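Local coordinates for protein digeranylgeranylglycerophospholipid reductase (Sulfolobus acidocaldarius, PDB 4OPC) that reduces the double bonds of the geranylgeranyl chains of archaeal membrane lipid precursors, using FAD as cofactor, at residues N72-M84 against E198-E210. Residues are numbered along the deposited sequence; the frame is centred on the assembly and turned at random.
Sequences NKINGIKLYSPDM and EDHDYLRIFIDQE. With PGT ((1S)-2-{[{[(2R)-2,3-dihydroxypropyl]oxy}(hydroxy)phosphoryl]oxy}-1-[(palmitoyloxy)methyl]ethyl stearate), chain C.
Y80 and F206 meet ring to ring. F206 CE1 sits over the centre of the Y80 ring, and the two ring planes are 33° apart with centroids at 4.5 Å. The two residues are partners in the parallel pairing, which puts both rings on one face of the sheet. Like first torsions, with CG anti to the carbonyl carbon (chi1 -69° in Y80), lay them alongside each other. R204 runs its aliphatic part past Y80, with CB 4.0 Å from Y80 CE1. Without the phenol ring of Y80, as with an alanine here, F206 CE1 would probably lose the surface it rests on and the R204 chain its neighbour. On the same face the Y202 ring lies between two partners. The backbone of N75 and G76 covers one side, and K78 CE covers the other. The polar ends of these two are held elsewhere, Y202 OH by N91 and K78 NZ by T89.

The other face is apolar. L79 CD1 touches both I205 CG2 at 3.5 Å and I207 CG1 at 3.6 Å. I74 CD1 packs on L203 CD2. I77, L79 and I207 also line the palmitoyl chain of the bound phospholipid, I77 CD1 lying 3.6 Å from PGT C12.

Between the faces, the backbone pairing opens with N75 N to D201 O. L203 N then bonds to G76 O, K78 to L203 O and I205 N, and Y80 to I205 O and I207 N. N75 ND2 meets the anti lone pair of D201 OD2 at 2.8 Å, its amide turned at 90° to the carboxylate. N72 ND2 bonds to H200 O, and a water bridges N72 OD1 and H200 NE2.

Strands 70-80 and 202-206 are parallel neighbours inside a mixed sheet, which turns one apolar face to the lipid pocket of this geranylgeranyl reductase.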
loop_
_atom_site.group_PDB
_atom_site.type_symbol
_atom_site.label_atom_id
_atom_site.label_comp_id
_atom_site.label_asym_id
_atom_site.label_seq_id
_atom_site.Cartn_x
_atom_site.Cartn_y
_atom_site.Cartn_z
ATOM N N ASN A 72 7.661 13.371 -13.787
ATOM C CA ASN A 72 8.891 13.898 -13.205
ATOM C C ASN A 72 9.778 12.780 -12.672
ATOM O O ASN A 72 9.296 11.857 -12.005
ATOM C CB ASN A 72 8.543 14.903 -12.094
ATOM C CG ASN A 72 9.753 15.659 -11.568
ATOM O OD1 ASN A 72 10.620 16.088 -12.328
ATOM N ND2 ASN A 72 9.802 15.839 -10.253
ATOM N N LYS A 73 11.068 12.851 -12.967
ATOM C CA LYS A 73 12.018 11.871 -12.453
ATOM C C LYS A 73 12.434 12.219 -11.026
ATOM O O LYS A 73 12.767 13.364 -10.734
ATOM C CB LYS A 73 13.248 11.789 -13.365
ATOM C CG LYS A 73 14.319 10.818 -12.892
ATOM C CD LYS A 73 13.783 9.395 -12.829
ATOM C CE LYS A 73 14.757 8.468 -12.122
ATOM N NZ LYS A 73 14.171 7.119 -11.913
ATOM N N ILE A 74 12.415 11.221 -10.145
ATOM C CA ILE A 74 12.740 11.415 -8.732
ATOM C C ILE A 74 14.087 10.798 -8.384
ATOM O O ILE A 74 14.363 9.655 -8.749
ATOM C CB ILE A 74 11.661 10.785 -7.834
ATOM C CG1 ILE A 74 10.301 11.420 -8.121
ATOM C CG2 ILE A 74 12.011 10.930 -6.362
ATOM C CD1 ILE A 74 10.297 12.935 -7.982
ATOM N N ASN A 75 14.921 11.557 -7.676
ATOM C CA ASN A 75 16.242 11.081 -7.282
ATOM C C ASN A 75 16.397 10.869 -5.783
ATOM O O ASN A 75 17.423 10.370 -5.325
ATOM C CB ASN A 75 17.329 12.022 -7.797
ATOM C CG ASN A 75 17.496 11.939 -9.292
ATOM O OD1 ASN A 75 17.433 10.855 -9.871
ATOM N ND2 ASN A 75 17.683 13.085 -9.934
ATOM N N GLY A 76 15.378 11.239 -5.014
ATOM C CA GLY A 76 15.427 11.022 -3.582
ATOM C C GLY A 76 14.322 11.714 -2.814
ATOM O O GLY A 76 13.387 12.258 -3.402
ATOM N N ILE A 77 14.438 11.674 -1.491
ATOM C CA ILE A 77 13.455 12.266 -0.596
ATOM C C ILE A 77 14.152 13.138 0.441
ATOM O O ILE A 77 15.198 12.769 0.972
ATOM C CB ILE A 77 12.655 11.179 0.148
ATOM C CG1 ILE A 77 11.862 10.328 -0.845
ATOM C CG2 ILE A 77 11.713 11.801 1.179
ATOM C CD1 ILE A 77 11.067 9.216 -0.191
ATOM N N LYS A 78 13.583 14.310 0.705
ATOM C CA LYS A 78 14.024 15.152 1.810
ATOM C C LYS A 78 12.990 15.021 2.920
ATOM O O LYS A 78 11.817 15.336 2.721
ATOM C CB LYS A 78 14.137 16.609 1.357
ATOM C CG LYS A 78 15.119 16.859 0.216
ATOM C CD LYS A 78 16.542 16.997 0.691
ATOM C CE LYS A 78 17.452 17.399 -0.460
ATOM N NZ LYS A 78 18.859 17.581 -0.008
ATOM N N LEU A 79 13.425 14.535 4.082
ATOM C CA LEU A 79 12.549 14.322 5.225
ATOM C C LEU A 79 12.786 15.417 6.262
ATOM O O LEU A 79 13.910 15.571 6.747
ATOM C CB LEU A 79 12.828 12.945 5.833
ATOM C CG LEU A 79 12.038 12.594 7.084
ATOM C CD1 LEU A 79 10.598 12.374 6.702
ATOM C CD2 LEU A 79 12.615 11.355 7.752
ATOM N N TYR A 80 11.741 16.169 6.597
ATOM C CA TYR A 80 11.854 17.335 7.467
ATOM C C TYR A 80 11.349 17.071 8.879
ATOM O O TYR A 80 10.272 16.508 9.077
ATOM C CB TYR A 80 11.032 18.494 6.899
ATOM C CG TYR A 80 11.547 19.102 5.620
ATOM C CD1 TYR A 80 11.468 18.413 4.415
ATOM C CD2 TYR A 80 12.045 20.387 5.596
ATOM C CE1 TYR A 80 11.930 18.970 3.242
ATOM C CE2 TYR A 80 12.505 20.959 4.423
ATOM C CZ TYR A 80 12.441 20.248 3.246
ATOM O OH TYR A 80 12.899 20.824 2.076
ATOM N N SER A 81 12.125 17.505 9.866
ATOM C CA SER A 81 11.678 17.471 11.254
ATOM C C SER A 81 10.504 18.442 11.453
ATOM O O SER A 81 10.319 19.373 10.664
ATOM C CB SER A 81 12.833 17.875 12.165
ATOM O OG SER A 81 13.203 19.219 11.908
ATOM N N PRO A 82 9.709 18.236 12.511
ATOM C CA PRO A 82 8.603 19.160 12.802
ATOM C C PRO A 82 9.016 20.625 12.840
ATOM O O PRO A 82 8.285 21.457 12.309
ATOM C CB PRO A 82 8.110 18.682 14.166
ATOM C CG PRO A 82 8.345 17.192 14.111
ATOM C CD PRO A 82 9.642 17.018 13.338
ATOM N N ASP A 83 10.162 20.940 13.440
ATOM C CA ASP A 83 10.627 22.328 13.474
ATOM C C ASP A 83 11.336 22.799 12.200
ATOM O O ASP A 83 11.759 23.957 12.110
ATOM C CB ASP A 83 11.478 22.604 14.731
ATOM C CG ASP A 83 12.777 21.792 14.792
ATOM O OD1 ASP A 83 13.245 21.244 13.775
ATOM O OD2 ASP A 83 13.372 21.737 15.897
ATOM N N MET A 84 11.442 21.890 11.236
ATOM C CA MET A 84 12.073 22.132 9.938
ATOM C C MET A 84 13.539 22.513 10.033
ATOM O O MET A 84 14.145 22.953 9.056
ATOM C CB MET A 84 11.294 23.163 9.125
ATOM C CG MET A 84 9.925 22.673 8.718
ATOM S SD MET A 84 9.132 23.859 7.634
ATOM C CE MET A 84 7.556 23.069 7.378
ATOM N N GLU A 198 12.475 24.318 -5.987
ATOM C CA GLU A 198 13.853 24.000 -5.627
ATOM C C GLU A 198 14.044 22.491 -5.528
ATOM O O GLU A 198 13.232 21.805 -4.906
ATOM C CB GLU A 198 14.215 24.648 -4.288
ATOM C CG GLU A 198 14.453 26.146 -4.358
ATOM C CD GLU A 198 15.765 26.497 -5.035
ATOM O OE1 GLU A 198 16.824 26.389 -4.376
ATOM O OE2 GLU A 198 15.737 26.878 -6.225
ATOM N N ASP A 199 15.117 21.991 -6.143
ATOM C CA ASP A 199 15.440 20.565 -6.114
ATOM C C ASP A 199 14.210 19.744 -6.473
ATOM O O ASP A 199 13.774 18.876 -5.713
ATOM C CB ASP A 199 15.963 20.167 -4.737
ATOM C CG ASP A 199 17.277 20.840 -4.407
ATOM O OD1 ASP A 199 18.127 20.957 -5.315
ATOM O OD2 ASP A 199 17.455 21.260 -3.244
ATOM N N HIS A 200 13.650 20.030 -7.643
ATOM C CA HIS A 200 12.381 19.431 -8.033
ATOM C C HIS A 200 12.465 17.922 -8.285
ATOM O O HIS A 200 11.436 17.276 -8.440
ATOM C CB HIS A 200 11.768 20.155 -9.240
ATOM C CG HIS A 200 12.354 19.746 -10.555
ATOM N ND1 HIS A 200 13.606 20.147 -10.972
ATOM C CD2 HIS A 200 11.856 18.973 -11.550
ATOM C CE1 HIS A 200 13.855 19.633 -12.163
ATOM N NE2 HIS A 200 12.808 18.920 -12.538
ATOM N N ASP A 201 13.675 17.368 -8.299
ATOM C CA ASP A 201 13.844 15.918 -8.377
ATOM C C ASP A 201 13.778 15.225 -7.011
ATOM O O ASP A 201 13.918 14.007 -6.923
ATOM C CB ASP A 201 15.132 15.541 -9.126
ATOM C CG ASP A 201 16.384 16.180 -8.529
ATOM O OD1 ASP A 201 16.296 17.266 -7.918
ATOM O OD2 ASP A 201 17.474 15.592 -8.706
ATOM N N TYR A 202 13.530 15.995 -5.957
ATOM C CA TYR A 202 13.379 15.419 -4.626
ATOM C C TYR A 202 11.966 15.591 -4.083
ATOM O O TYR A 202 11.422 16.701 -4.086
ATOM C CB TYR A 202 14.399 16.029 -3.653
ATOM C CG TYR A 202 15.776 15.434 -3.817
ATOM C CD1 TYR A 202 16.601 15.824 -4.865
ATOM C CD2 TYR A 202 16.239 14.457 -2.943
ATOM C CE1 TYR A 202 17.859 15.265 -5.028
ATOM C CE2 TYR A 202 17.497 13.894 -3.100
ATOM C CZ TYR A 202 18.296 14.301 -4.143
ATOM O OH TYR A 202 19.541 13.741 -4.296
ATOM N N LEU A 203 11.378 14.493 -3.614
ATOM C CA LEU A 203 10.137 14.567 -2.856
ATOM C C LEU A 203 10.412 15.193 -1.497
ATOM O O LEU A 203 11.526 15.097 -0.975
ATOM C CB LEU A 203 9.577 13.172 -2.622
ATOM C CG LEU A 203 9.378 12.307 -3.866
ATOM C CD1 LEU A 203 8.817 10.968 -3.440
ATOM C CD2 LEU A 203 8.470 12.995 -4.887
ATOM N N ARG A 204 9.397 15.836 -0.926
ATOM C CA ARG A 204 9.506 16.360 0.430
ATOM C C ARG A 204 8.460 15.717 1.314
ATOM O O ARG A 204 7.286 15.662 0.966
ATOM C CB ARG A 204 9.335 17.879 0.459
ATOM C CG ARG A 204 10.270 18.626 -0.474
ATOM C CD ARG A 204 9.939 20.110 -0.505
ATOM N NE ARG A 204 10.543 20.753 -1.665
ATOM C CZ ARG A 204 10.345 22.021 -2.008
ATOM N NH1 ARG A 204 9.546 22.795 -1.280
ATOM N NH2 ARG A 204 10.948 22.518 -3.082
ATOM N N ILE A 205 8.902 15.234 2.470
ATOM C CA ILE A 205 8.017 14.661 3.474
ATOM C C ILE A 205 8.243 15.432 4.766
ATOM O O ILE A 205 9.390 15.598 5.203
ATOM C CB ILE A 205 8.308 13.167 3.690
ATOM C CG1 ILE A 205 7.882 12.392 2.438
ATOM C CG2 ILE A 205 7.564 12.641 4.918
ATOM C CD1 ILE A 205 8.160 10.898 2.513
ATOM N N PHE A 206 7.165 15.924 5.368
ATOM C CA PHE A 206 7.241 16.748 6.565
ATOM C C PHE A 206 6.574 16.022 7.713
ATOM O O PHE A 206 5.356 15.813 7.710
ATOM C CB PHE A 206 6.528 18.082 6.338
ATOM C CG PHE A 206 7.032 18.867 5.157
ATOM C CD1 PHE A 206 8.055 19.787 5.299
ATOM C CD2 PHE A 206 6.451 18.708 3.910
ATOM C CE1 PHE A 206 8.497 20.530 4.207
ATOM C CE2 PHE A 206 6.894 19.444 2.825
ATOM C CZ PHE A 206 7.914 20.344 2.975
ATOM N N ILE A 207 7.372 15.634 8.698
ATOM C CA ILE A 207 6.832 14.997 9.882
ATOM C C ILE A 207 6.335 16.075 10.835
ATOM O O ILE A 207 7.040 17.046 11.099
ATOM C CB ILE A 207 7.907 14.168 10.585
ATOM C CG1 ILE A 207 8.534 13.193 9.596
ATOM C CG2 ILE A 207 7.304 13.430 11.770
ATOM C CD1 ILE A 207 7.536 12.254 8.948
ATOM N N ASP A 208 5.111 15.923 11.336
ATOM C CA ASP A 208 4.578 16.861 12.311
ATOM C C ASP A 208 3.308 16.307 12.954
ATOM O O ASP A 208 2.269 16.191 12.303
ATOM C CB ASP A 208 4.299 18.224 11.665
ATOM C CG ASP A 208 4.069 19.317 12.688
ATOM O OD1 ASP A 208 3.324 19.095 13.667
ATOM O OD2 ASP A 208 4.630 20.417 12.533
ATOM N N GLN A 209 3.392 15.979 14.240
ATOM C CA GLN A 209 2.269 15.369 14.937
ATOM C C GLN A 209 1.111 16.327 15.207
ATOM O O GLN A 209 0.001 15.886 15.521
ATOM C CB GLN A 209 2.754 14.697 16.228
ATOM C CG GLN A 209 3.811 13.635 15.984
ATOM C CD GLN A 209 3.454 12.656 14.860
ATOM O OE1 GLN A 209 2.288 12.313 14.647
ATOM N NE2 GLN A 209 4.470 12.202 14.138
ATOM N N GLU A 210 1.353 17.628 15.087
ATOM C CA GLU A 210 0.297 18.616 15.273
ATOM C C GLU A 210 -0.478 18.879 13.984
ATOM O O GLU A 210 -1.700 19.035 14.008
ATOM C CB GLU A 210 0.869 19.931 15.799
ATOM C CG GLU A 210 1.382 19.845 17.215
ATOM C CD GLU A 210 1.938 21.166 17.710
ATOM O OE1 GLU A 210 1.849 22.166 16.963
ATOM O OE2 GLU A 210 2.465 21.200 18.842
HETATM C C48 PGT C . 3.383 7.123 9.967
HETATM C C47 PGT C . 2.567 5.966 9.427
HETATM C C46 PGT C . 1.548 6.490 8.437
HETATM C C45 PGT C . 2.258 7.270 7.348
HETATM C C44 PGT C . 1.446 7.260 6.070
HETATM C C43 PGT C . 0.796 8.615 5.858
HETATM C C42 PGT C . -0.137 8.519 4.671
HETATM C C41 PGT C . 0.706 8.304 3.440
HETATM C C40 PGT C . -0.001 8.842 2.220
HETATM C C39 PGT C . 1.067 9.259 1.234
HETATM C C38 PGT C . 1.959 8.083 0.930
HETATM C C37 PGT C . 3.117 8.557 0.086
HETATM C C36 PGT C . 3.940 7.353 -0.300
HETATM C C35 PGT C . 5.280 7.778 -0.854
HETATM C C34 PGT C . 6.046 6.540 -1.281
HETATM C C33 PGT C . 7.505 6.849 -1.537
HETATM C C32 PGT C . 8.035 6.039 -2.705
HETATM C C31 PGT C . 8.396 4.615 -2.312
HETATM O O31 PGT C . 7.904 3.704 -2.951
HETATM O O2 PGT C . 9.267 4.328 -1.231
HETATM C C2 PGT C . 10.605 3.995 -1.555
HETATM C C1 PGT C . 10.779 2.549 -1.972
HETATM O O3P PGT C . 9.607 1.825 -2.289
HETATM P P PGT C . 9.236 0.571 -1.392
HETATM O O1P PGT C . 9.530 1.009 0.026
HETATM O O2P PGT C . 7.772 0.184 -1.536
HETATM O O4P PGT C . 10.116 -0.713 -1.727
HETATM C C4 PGT C . 11.304 -0.650 -2.489
HETATM C C5 PGT C . 11.993 -1.995 -2.536
HETATM O O5 PGT C . 12.126 -2.408 -3.876
HETATM C C6 PGT C . 11.182 -3.006 -1.761
HETATM O O6 PGT C . 10.553 -3.922 -2.627
HETATM C C3 PGT C . 11.525 4.141 -0.356
HETATM O O3 PGT C . 11.656 5.469 0.092
HETATM C C11 PGT C . 11.823 5.552 1.488
HETATM O O11 PGT C . 12.588 4.795 2.052
HETATM C C12 PGT C . 11.043 6.576 2.287
HETATM C C13 PGT C . 11.694 6.813 3.633
HETATM C C14 PGT C . 10.872 7.822 4.407
HETATM C C15 PGT C . 9.951 7.113 5.377
HETATM C C16 PGT C . 9.233 8.122 6.249
HETATM C C17 PGT C . 9.392 7.716 7.698
HETATM C C18 PGT C . 8.970 8.844 8.615
HETATM C C19 PGT C . 9.417 8.544 10.032
HETATM C C20 PGT C . 10.923 8.668 10.160
HETATM C C21 PGT C . 11.260 9.698 11.220
HETATM C C22 PGT C . 12.550 9.332 11.923
HETATM C C23 PGT C . 12.546 9.960 13.301
HETATM C C24 PGT C . 13.676 9.398 14.136
HETATM C C25 PGT C . 13.130 8.869 15.444
HETATM C C26 PGT C . 13.568 7.432 15.636
HETATM O O HOH W 1 11.554 17.400 -14.839
HETATM O O HOH W 2 7.811 19.139 9.330
HETATM O O HOH W 3 5.947 20.942 10.203
#